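Local coordinates for putative diflavin flavoprotein A 3 (Synechocystis sp., PDB 6H0C) that probably mediates electron transfer from NADH to oxygen, reducing it to water, the present chain being its flavodiiron core (metallo-beta-lactamase-like and flavodoxin-like domains), at residues Val183-Trp188 / Val233-Arg238; Thr170-Gly175 / Pro227-Leu232. One frame throughout, in Å; residues are numbered along the deposited sequence.

Both contacts lie in the metallo-beta-lactamase-like domain, on the same side of the chain's centre, with their own centres about 11 Å apart. Their segments alternate along the sequence: 170-175, 183-188, 227-232, 233-238, the last two being continuous. Contact 2, the more deeply set, joins the chain where it leaves neighbouring strands 167-171 and 224-227 of the five-stranded mixed sheet. Contact 1 lies further out, where the loop before helix 189-202 meets the start of helix 237-253. A probable hydrogen bond from Leu232 N to Val183 O, 2.9 Å, ties one to the other. Two loops that each follow a sheet strand are thus held together from the buried interior out to the helix starts.

Contact 1: Val183-Trp188 / Val233-Arg238; sequences VFDEGW and VRYGLR
Asp185 reaches from its loop to the loop residues Val233-Gly236, which lead into helix 237-253 of the metallo-beta-lactamase-like domain, and its carboxylate gathers three successive backbone N-H groups there. From CB, the first torsion sets CG between the backbone N and the carbonyl carbon (chi1 68°), and CG comes 3.5 Å from Arg234 N. Beyond it the oxygens divide the work. OD1 takes Tyr235 N at 2.9 Å on its syn side, close to the carboxylate plane, and also Arg234 N, which arrives from above that plane in the straighter of the two bonds, 162° at the hydrogen. OD2 accepts Gly236 N at 2.9 Å, again syn but well tilted, and packs against Val233 CG1 at 3.7 Å. A salt bridge from OD2 to Arg195 of helix 189-202 gives this buried carboxylate a charged partner as well. Gly236 is the N-cap residue of helix 237-253, so the carboxylate fixes the backbone just where that helix begins.

Next to the aspartate, Phe184 CE2 lies 3.4 Å above the plane of the Arg234 guanidinium, over its centre, the two planes 36° apart; Arg234 NE is hydrogen-bonded to Thr224 OG1. Tyr235 turns its CE2 edge to Phe184 CB. At the far end, Trp188 CZ3 meets Gly236 O edge-on at 3.9 Å.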
ATOM      1  N   VAL A 183     -13.112   3.227 -18.807  1.00 28.47           N
ATOM      2  CA  VAL A 183     -12.940   4.024 -17.599  1.00 28.55           C
ATOM      3  C   VAL A 183     -13.747   3.419 -16.450  1.00 29.44           C
ATOM      4  O   VAL A 183     -13.357   3.504 -15.285  1.00 28.96           O
ATOM      5  CB  VAL A 183     -13.362   5.489 -17.826  1.00 29.95           C
ATOM      6  CG1 VAL A 183     -13.372   6.268 -16.502  1.00 26.35           C
ATOM      7  CG2 VAL A 183     -12.439   6.140 -18.850  1.00 30.88           C
ATOM      8  N   PHE A 184     -14.873   2.803 -16.786  1.00 26.61           N
ATOM      9  CA  PHE A 184     -15.676   2.125 -15.788  1.00 25.60           C
ATOM     10  C   PHE A 184     -15.587   0.616 -15.952  1.00 30.75           C
ATOM     11  O   PHE A 184     -15.061   0.122 -16.942  1.00 34.10           O
ATOM     12  CB  PHE A 184     -17.124   2.588 -15.866  1.00 29.63           C
ATOM     13  CG  PHE A 184     -17.357   3.928 -15.239  1.00 35.70           C
ATOM     14  CD1 PHE A 184     -17.221   5.090 -15.985  1.00 36.25           C
ATOM     15  CD2 PHE A 184     -17.708   4.027 -13.899  1.00 39.06           C
ATOM     16  CE1 PHE A 184     -17.434   6.332 -15.408  1.00 35.10           C
ATOM     17  CE2 PHE A 184     -17.920   5.263 -13.313  1.00 38.65           C
ATOM     18  CZ  PHE A 184     -17.783   6.420 -14.070  1.00 34.50           C
ATOM     19  N   ASP A 185     -16.115  -0.114 -14.977  1.00 28.99           N
ATOM     20  CA  ASP A 185     -15.886  -1.547 -14.886  1.00 26.77           C
ATOM     21  C   ASP A 185     -17.072  -2.408 -15.338  1.00 29.79           C
ATOM     22  O   ASP A 185     -17.443  -3.354 -14.639  1.00 29.55           O
ATOM     23  CB  ASP A 185     -15.516  -1.907 -13.435  1.00 25.21           C
ATOM     24  CG  ASP A 185     -16.680  -1.721 -12.466  1.00 28.47           C
ATOM     25  OD1 ASP A 185     -17.554  -0.862 -12.728  1.00 27.38           O
ATOM     26  OD2 ASP A 185     -16.730  -2.443 -11.445  1.00 30.31           O
ATOM     27  N   GLU A 186     -17.673  -2.112 -16.491  1.00 29.36           N
ATOM     28  CA  GLU A 186     -18.747  -2.996 -16.954  1.00 32.01           C
ATOM     29  C   GLU A 186     -18.168  -4.347 -17.318  1.00 32.62           C
ATOM     30  O   GLU A 186     -17.160  -4.426 -18.019  1.00 32.36           O
ATOM     31  CB  GLU A 186     -19.501  -2.431 -18.149  1.00 36.63           C
ATOM     32  CG  GLU A 186     -20.700  -3.300 -18.513  1.00 50.48           C
ATOM     33  CD  GLU A 186     -21.740  -2.555 -19.332  1.00 74.98           C
ATOM     34  OE1 GLU A 186     -22.953  -2.724 -19.058  1.00 77.50           O
ATOM     35  OE2 GLU A 186     -21.342  -1.801 -20.253  1.00 84.16           O
ATOM     36  N   GLY A 187     -18.812  -5.404 -16.834  1.00 31.44           N
ATOM     37  CA  GLY A 187     -18.307  -6.752 -17.007  1.00 31.35           C
ATOM     38  C   GLY A 187     -17.623  -7.211 -15.735  1.00 31.24           C
ATOM     39  O   GLY A 187     -16.709  -6.554 -15.233  1.00 31.35           O
ATOM     40  N   TRP A 188     -18.069  -8.339 -15.199  1.00 29.29           N
ATOM     41  CA  TRP A 188     -17.472  -8.858 -13.982  1.00 28.88           C
ATOM     42  C   TRP A 188     -16.251  -9.742 -14.249  1.00 28.84           C
ATOM     43  O   TRP A 188     -15.188  -9.540 -13.669  1.00 28.89           O
ATOM     44  CB  TRP A 188     -18.498  -9.650 -13.171  1.00 29.48           C
ATOM     45  CG  TRP A 188     -17.835 -10.343 -12.038  1.00 30.15           C
ATOM     46  CD1 TRP A 188     -17.480 -11.651 -11.979  1.00 26.39           C
ATOM     47  CD2 TRP A 188     -17.383  -9.747 -10.817  1.00 28.79           C
ATOM     48  NE1 TRP A 188     -16.850 -11.917 -10.791  1.00 29.74           N
ATOM     49  CE2 TRP A 188     -16.776 -10.764 -10.057  1.00 30.59           C
ATOM     50  CE3 TRP A 188     -17.441  -8.456 -10.290  1.00 27.90           C
ATOM     51  CZ2 TRP A 188     -16.234 -10.534  -8.789  1.00 31.47           C
ATOM     52  CZ3 TRP A 188     -16.895  -8.227  -9.034  1.00 26.14           C
ATOM     53  CH2 TRP A 188     -16.304  -9.261  -8.297  1.00 25.50           C
ATOM     54  N   VAL A 233     -15.078   1.690  -9.941  1.00 22.11           N
ATOM     55  CA  VAL A 233     -15.892   0.551  -9.549  1.00 23.61           C
ATOM     56  C   VAL A 233     -17.337   0.990  -9.367  1.00 28.71           C
ATOM     57  O   VAL A 233     -17.700   1.568  -8.334  1.00 28.14           O
ATOM     58  CB  VAL A 233     -15.365  -0.095  -8.242  1.00 26.18           C
ATOM     59  CG1 VAL A 233     -16.093  -1.408  -7.971  1.00 23.83           C
ATOM     60  CG2 VAL A 233     -13.854  -0.311  -8.324  1.00 24.27           C
ATOM     61  N   ARG A 234     -18.156   0.735 -10.382  1.00 29.12           N
ATOM     62  CA  ARG A 234     -19.577   1.050 -10.294  1.00 32.88           C
ATOM     63  C   ARG A 234     -20.435  -0.202 -10.478  1.00 36.20           C
ATOM     64  O   ARG A 234     -21.269  -0.545  -9.633  1.00 39.76           O
ATOM     65  CB  ARG A 234     -19.963   2.107 -11.329  1.00 35.48           C
ATOM     66  CG  ARG A 234     -21.447   2.464 -11.291  1.00 38.15           C
ATOM     67  CD  ARG A 234     -21.714   3.758 -12.022  1.00 42.15           C
ATOM     68  NE  ARG A 234     -21.145   4.902 -11.316  1.00 46.83           N
ATOM     69  CZ  ARG A 234     -20.927   6.088 -11.876  1.00 55.41           C
ATOM     70  NH1 ARG A 234     -21.234   6.282 -13.154  1.00 62.81           N
ATOM     71  NH2 ARG A 234     -20.402   7.081 -11.165  1.00 46.44           N
ATOM     72  N   TYR A 235     -20.205  -0.895 -11.583  1.00 28.89           N
ATOM     73  CA  TYR A 235     -20.991  -2.065 -11.912  1.00 29.58           C
ATOM     74  C   TYR A 235     -20.612  -3.269 -11.065  1.00 27.89           C
ATOM     75  O   TYR A 235     -21.454  -4.128 -10.799  1.00 29.18           O
ATOM     76  CB  TYR A 235     -20.840  -2.373 -13.396  1.00 29.32           C
ATOM     77  CG  TYR A 235     -21.248  -1.194 -14.233  1.00 30.05           C
ATOM     78  CD1 TYR A 235     -22.589  -0.872 -14.390  1.00 34.96           C
ATOM     79  CD2 TYR A 235     -20.300  -0.385 -14.844  1.00 28.32           C
ATOM     80  CE1 TYR A 235     -22.983   0.211 -15.146  1.00 34.84           C
ATOM     81  CE2 TYR A 235     -20.685   0.703 -15.604  1.00 30.97           C
ATOM     82  CZ  TYR A 235     -22.032   0.993 -15.750  1.00 38.05           C
ATOM     83  OH  TYR A 235     -22.435   2.073 -16.502  1.00 44.16           O
ATOM     84  N   GLY A 236     -19.358  -3.322 -10.625  1.00 24.69           N
ATOM     85  CA  GLY A 236     -18.904  -4.433  -9.804  1.00 28.45           C
ATOM     86  C   GLY A 236     -18.821  -4.132  -8.318  1.00 31.65           C
ATOM     87  O   GLY A 236     -18.261  -4.922  -7.551  1.00 29.18           O
ATOM     88  N   LEU A 237     -19.386  -2.997  -7.909  1.00 29.56           N
ATOM     89  CA  LEU A 237     -19.208  -2.499  -6.546  1.00 25.63           C
ATOM     90  C   LEU A 237     -19.702  -3.494  -5.488  1.00 26.86           C
ATOM     91  O   LEU A 237     -18.933  -3.905  -4.614  1.00 28.44           O
ATOM     92  CB  LEU A 237     -19.912  -1.147  -6.375  1.00 30.15           C
ATOM     93  CG  LEU A 237     -19.618  -0.379  -5.073  1.00 32.99           C
ATOM     94  CD1 LEU A 237     -19.825   1.120  -5.238  1.00 31.07           C
ATOM     95  CD2 LEU A 237     -20.473  -0.905  -3.923  1.00 28.37           C
ATOM     96  N   ARG A 238     -20.964  -3.899  -5.570  1.00 25.92           N
ATOM     97  CA  ARG A 238     -21.505  -4.805  -4.554  1.00 30.29           C
ATOM     98  C   ARG A 238     -20.815  -6.156  -4.581  1.00 30.53           C
ATOM     99  O   ARG A 238     -20.432  -6.688  -3.535  1.00 31.29           O
ATOM    100  CB  ARG A 238     -23.019  -4.982  -4.721  1.00 29.35           C
ATOM    101  CG  ARG A 238     -23.795  -3.765  -4.260  1.00 47.80           C
ATOM    102  CD  ARG A 238     -25.289  -3.980  -4.354  1.00 68.46           C
ATOM    103  NE  ARG A 238     -26.024  -2.757  -4.042  1.00 78.97           N
ATOM    104  CZ  ARG A 238     -27.348  -2.689  -3.929  1.00 84.42           C
ATOM    105  NH1 ARG A 238     -28.091  -3.776  -4.098  1.00 83.72           N
ATOM    106  NH2 ARG A 238     -27.930  -1.531  -3.644  1.00 87.61           N
TER

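Contact 2: Thr170-Gly175 / Pro227-Leu232; sequences TDKLFG and PSHGPL
Lys172 crosses His229 obliquely, its NZ donating to NE2 at 2.8 Å and lying almost in the imidazole plane, only 11° out of it. The lysine's CB leads away from the other segment, but a bend at its second torsion (chi2 -78°) turns the chain back, and CD also comes to the ring edge in plane, 3.8 Å from NE2. The neighbouring Ser228 CB sits over one face of the imidazole, offset toward the rim. ND1 is bonded to Thr38 O, which fixes the ring's rotation from the other nitrogen, and the ring also meets that of His177. NZ has a further partner in a bound citrate, probably from the crystallisation liquor.

The chain leaves the neighbouring parallel strands 167-171 and 224-227 here, in the metallo-beta-lactamase-like fold, whose active-site loops follow such strands. Lys172 and His229 probably occupy two positions that bind iron in canonical flavodiiron proteins, Lys172 in place of the bridging aspartate; here NZ engages the NE2 that would face a metal. Asp171 OD1 is hydrogen-bonded to His83 ND1. The backbones are joined by Ser228 N donating to Asp171 O at 2.7 Å, from above the carbonyl plane, while a water bridges the same oxygen to His229 N.

Thr170 and Pro227 lie alongside each other, pointing the same way, with Thr170 OG1 3.4 Å from Pro227 CA. That hydroxyl also donates to Leu173 O at 2.7 Å, across the type II' turn Thr170-Leu173, and Leu173 O in its turn rests 3.7 Å from Pro227 CB.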
ATOM      1  N   THR A 170     -11.239   5.599  -2.681  1.00 21.01           N
ATOM      2  CA  THR A 170     -10.768   4.478  -1.870  1.00 21.14           C
ATOM      3  C   THR A 170      -9.268   4.224  -1.936  1.00 23.51           C
ATOM      4  O   THR A 170      -8.778   3.290  -1.293  1.00 21.85           O
ATOM      5  CB  THR A 170     -11.472   3.158  -2.265  1.00 20.61           C
ATOM      6  OG1 THR A 170     -11.214   2.875  -3.645  1.00 22.41           O
ATOM      7  CG2 THR A 170     -12.989   3.262  -2.042  1.00 23.48           C
ATOM      8  N   ASP A 171      -8.547   5.035  -2.707  1.00 23.47           N
ATOM      9  CA  ASP A 171      -7.086   4.923  -2.767  1.00 21.99           C
ATOM     10  C   ASP A 171      -6.719   3.464  -3.096  1.00 23.74           C
ATOM     11  O   ASP A 171      -7.189   2.918  -4.102  1.00 23.65           O
ATOM     12  CB  ASP A 171      -6.453   5.409  -1.438  1.00 25.71           C
ATOM     13  CG  ASP A 171      -4.922   5.568  -1.513  1.00 26.41           C
ATOM     14  OD1 ASP A 171      -4.428   6.478  -2.213  1.00 24.71           O
ATOM     15  OD2 ASP A 171      -4.212   4.791  -0.844  1.00 27.00           O
ATOM     16  N   LYS A 172      -5.920   2.822  -2.245  1.00 20.01           N
ATOM     17  CA  LYS A 172      -5.421   1.496  -2.567  1.00 22.00           C
ATOM     18  C   LYS A 172      -6.471   0.398  -2.407  1.00 23.46           C
ATOM     19  O   LYS A 172      -6.261  -0.720  -2.865  1.00 27.94           O
ATOM     20  CB  LYS A 172      -4.193   1.177  -1.718  1.00 21.24           C
ATOM     21  CG  LYS A 172      -2.971   1.999  -2.101  1.00 21.77           C
ATOM     22  CD  LYS A 172      -2.302   1.450  -3.370  1.00 21.45           C
ATOM     23  CE  LYS A 172      -1.170   2.371  -3.835  1.00 22.73           C
ATOM     24  NZ  LYS A 172      -0.329   1.758  -4.914  1.00 22.19           N
ATOM     25  N   LEU A 173      -7.602   0.703  -1.782  1.00 20.33           N
ATOM     26  CA  LEU A 173      -8.648  -0.314  -1.641  1.00 23.67           C
ATOM     27  C   LEU A 173      -9.511  -0.465  -2.904  1.00 26.52           C
ATOM     28  O   LEU A 173      -9.867   0.527  -3.545  1.00 25.00           O
ATOM     29  CB  LEU A 173      -9.558   0.008  -0.452  1.00 24.81           C
ATOM     30  CG  LEU A 173      -8.913  -0.042   0.934  1.00 25.86           C
ATOM     31  CD1 LEU A 173      -9.862   0.512   1.996  1.00 24.81           C
ATOM     32  CD2 LEU A 173      -8.512  -1.477   1.246  1.00 24.95           C
ATOM     33  N   PHE A 174      -9.834  -1.712  -3.247  1.00 23.92           N
ATOM     34  CA  PHE A 174     -10.826  -2.032  -4.280  1.00 26.32           C
ATOM     35  C   PHE A 174     -10.337  -1.848  -5.719  1.00 26.53           C
ATOM     36  O   PHE A 174     -11.142  -1.816  -6.651  1.00 27.70           O
ATOM     37  CB  PHE A 174     -12.099  -1.199  -4.076  1.00 22.36           C
ATOM     38  CG  PHE A 174     -12.870  -1.570  -2.845  1.00 22.57           C
ATOM     39  CD1 PHE A 174     -13.314  -2.867  -2.657  1.00 23.14           C
ATOM     40  CD2 PHE A 174     -13.154  -0.626  -1.881  1.00 23.23           C
ATOM     41  CE1 PHE A 174     -14.024  -3.221  -1.521  1.00 24.39           C
ATOM     42  CE2 PHE A 174     -13.873  -0.969  -0.743  1.00 26.53           C
ATOM     43  CZ  PHE A 174     -14.308  -2.271  -0.565  1.00 24.74           C
ATOM     44  N   GLY A 175      -9.029  -1.755  -5.908  1.00 20.94           N
ATOM     45  CA  GLY A 175      -8.497  -1.485  -7.228  1.00 23.53           C
ATOM     46  C   GLY A 175      -8.022  -2.729  -7.952  1.00 26.98           C
ATOM     47  O   GLY A 175      -8.244  -3.852  -7.505  1.00 25.24           O
ATOM     48  N   PRO A 227     -10.862   4.230  -7.112  1.00 24.64           N
ATOM     49  CA  PRO A 227      -9.626   3.679  -6.541  1.00 22.93           C
ATOM     50  C   PRO A 227      -8.361   4.249  -7.180  1.00 23.56           C
ATOM     51  O   PRO A 227      -8.443   4.948  -8.201  1.00 25.33           O
ATOM     52  CB  PRO A 227      -9.754   2.187  -6.847  1.00 24.41           C
ATOM     53  CG  PRO A 227     -10.477   2.168  -8.199  1.00 24.03           C
ATOM     54  CD  PRO A 227     -11.356   3.418  -8.244  1.00 23.57           C
ATOM     55  N   SER A 228      -7.205   3.936  -6.600  1.00 22.49           N
ATOM     56  CA  SER A 228      -5.927   4.361  -7.179  1.00 26.17           C
ATOM     57  C   SER A 228      -5.665   3.778  -8.556  1.00 24.55           C
ATOM     58  O   SER A 228      -5.048   4.436  -9.404  1.00 23.00           O
ATOM     59  CB  SER A 228      -4.755   3.968  -6.277  1.00 26.79           C
ATOM     60  OG  SER A 228      -4.818   4.636  -5.035  1.00 36.54           O
ATOM     61  N   HIS A 229      -6.101   2.536  -8.761  1.00 22.18           N
ATOM     62  CA  HIS A 229      -5.662   1.748  -9.916  1.00 22.22           C
ATOM     63  C   HIS A 229      -6.804   1.051 -10.633  1.00 26.20           C
ATOM     64  O   HIS A 229      -7.640   0.397  -9.997  1.00 24.65           O
ATOM     65  CB  HIS A 229      -4.641   0.688  -9.483  1.00 21.27           C
ATOM     66  CG  HIS A 229      -3.519   1.234  -8.662  1.00 22.77           C
ATOM     67  ND1 HIS A 229      -2.553   2.067  -9.184  1.00 21.48           N
ATOM     68  CD2 HIS A 229      -3.214   1.077  -7.351  1.00 22.21           C
ATOM     69  CE1 HIS A 229      -1.700   2.396  -8.232  1.00 22.74           C
ATOM     70  NE2 HIS A 229      -2.079   1.810  -7.111  1.00 23.08           N
ATOM     71  N   GLY A 230      -6.828   1.177 -11.957  1.00 20.38           N
ATOM     72  CA  GLY A 230      -7.778   0.443 -12.774  1.00 21.37           C
ATOM     73  C   GLY A 230      -9.050   1.225 -13.038  1.00 27.15           C
ATOM     74  O   GLY A 230      -9.098   2.436 -12.821  1.00 25.95           O
ATOM     75  N   PRO A 231     -10.098   0.536 -13.507  1.00 26.35           N
ATOM     76  CA  PRO A 231     -11.367   1.216 -13.770  1.00 22.57           C
ATOM     77  C   PRO A 231     -12.026   1.678 -12.486  1.00 25.79           C
ATOM     78  O   PRO A 231     -11.744   1.136 -11.411  1.00 26.06           O
ATOM     79  CB  PRO A 231     -12.211   0.134 -14.444  1.00 28.48           C
ATOM     80  CG  PRO A 231     -11.685  -1.138 -13.871  1.00 28.86           C
ATOM     81  CD  PRO A 231     -10.193  -0.916 -13.737  1.00 25.09           C
ATOM     82  N   LEU A 232     -12.893   2.675 -12.589  1.00 24.24           N
ATOM     83  CA  LEU A 232     -13.737   3.027 -11.461  1.00 27.96           C
ATOM     84  C   LEU A 232     -14.693   1.866 -11.201  1.00 25.71           C
ATOM     85  O   LEU A 232     -15.055   1.133 -12.125  1.00 26.69           O
ATOM     86  CB  LEU A 232     -14.493   4.335 -11.719  1.00 33.54           C
ATOM     87  CG  LEU A 232     -13.626   5.582 -11.507  1.00 39.09           C
ATOM     88  CD1 LEU A 232     -12.673   5.786 -12.682  1.00 39.81           C
ATOM     89  CD2 LEU A 232     -14.475   6.809 -11.272  1.00 35.82           C
TER
HETATM   90  O   HOH W   1      -6.575   0.895  -6.052  1.00 24.12           O
HETATM   91  O   HOH W   2      -4.495   7.034  -4.955  1.00 34.28           O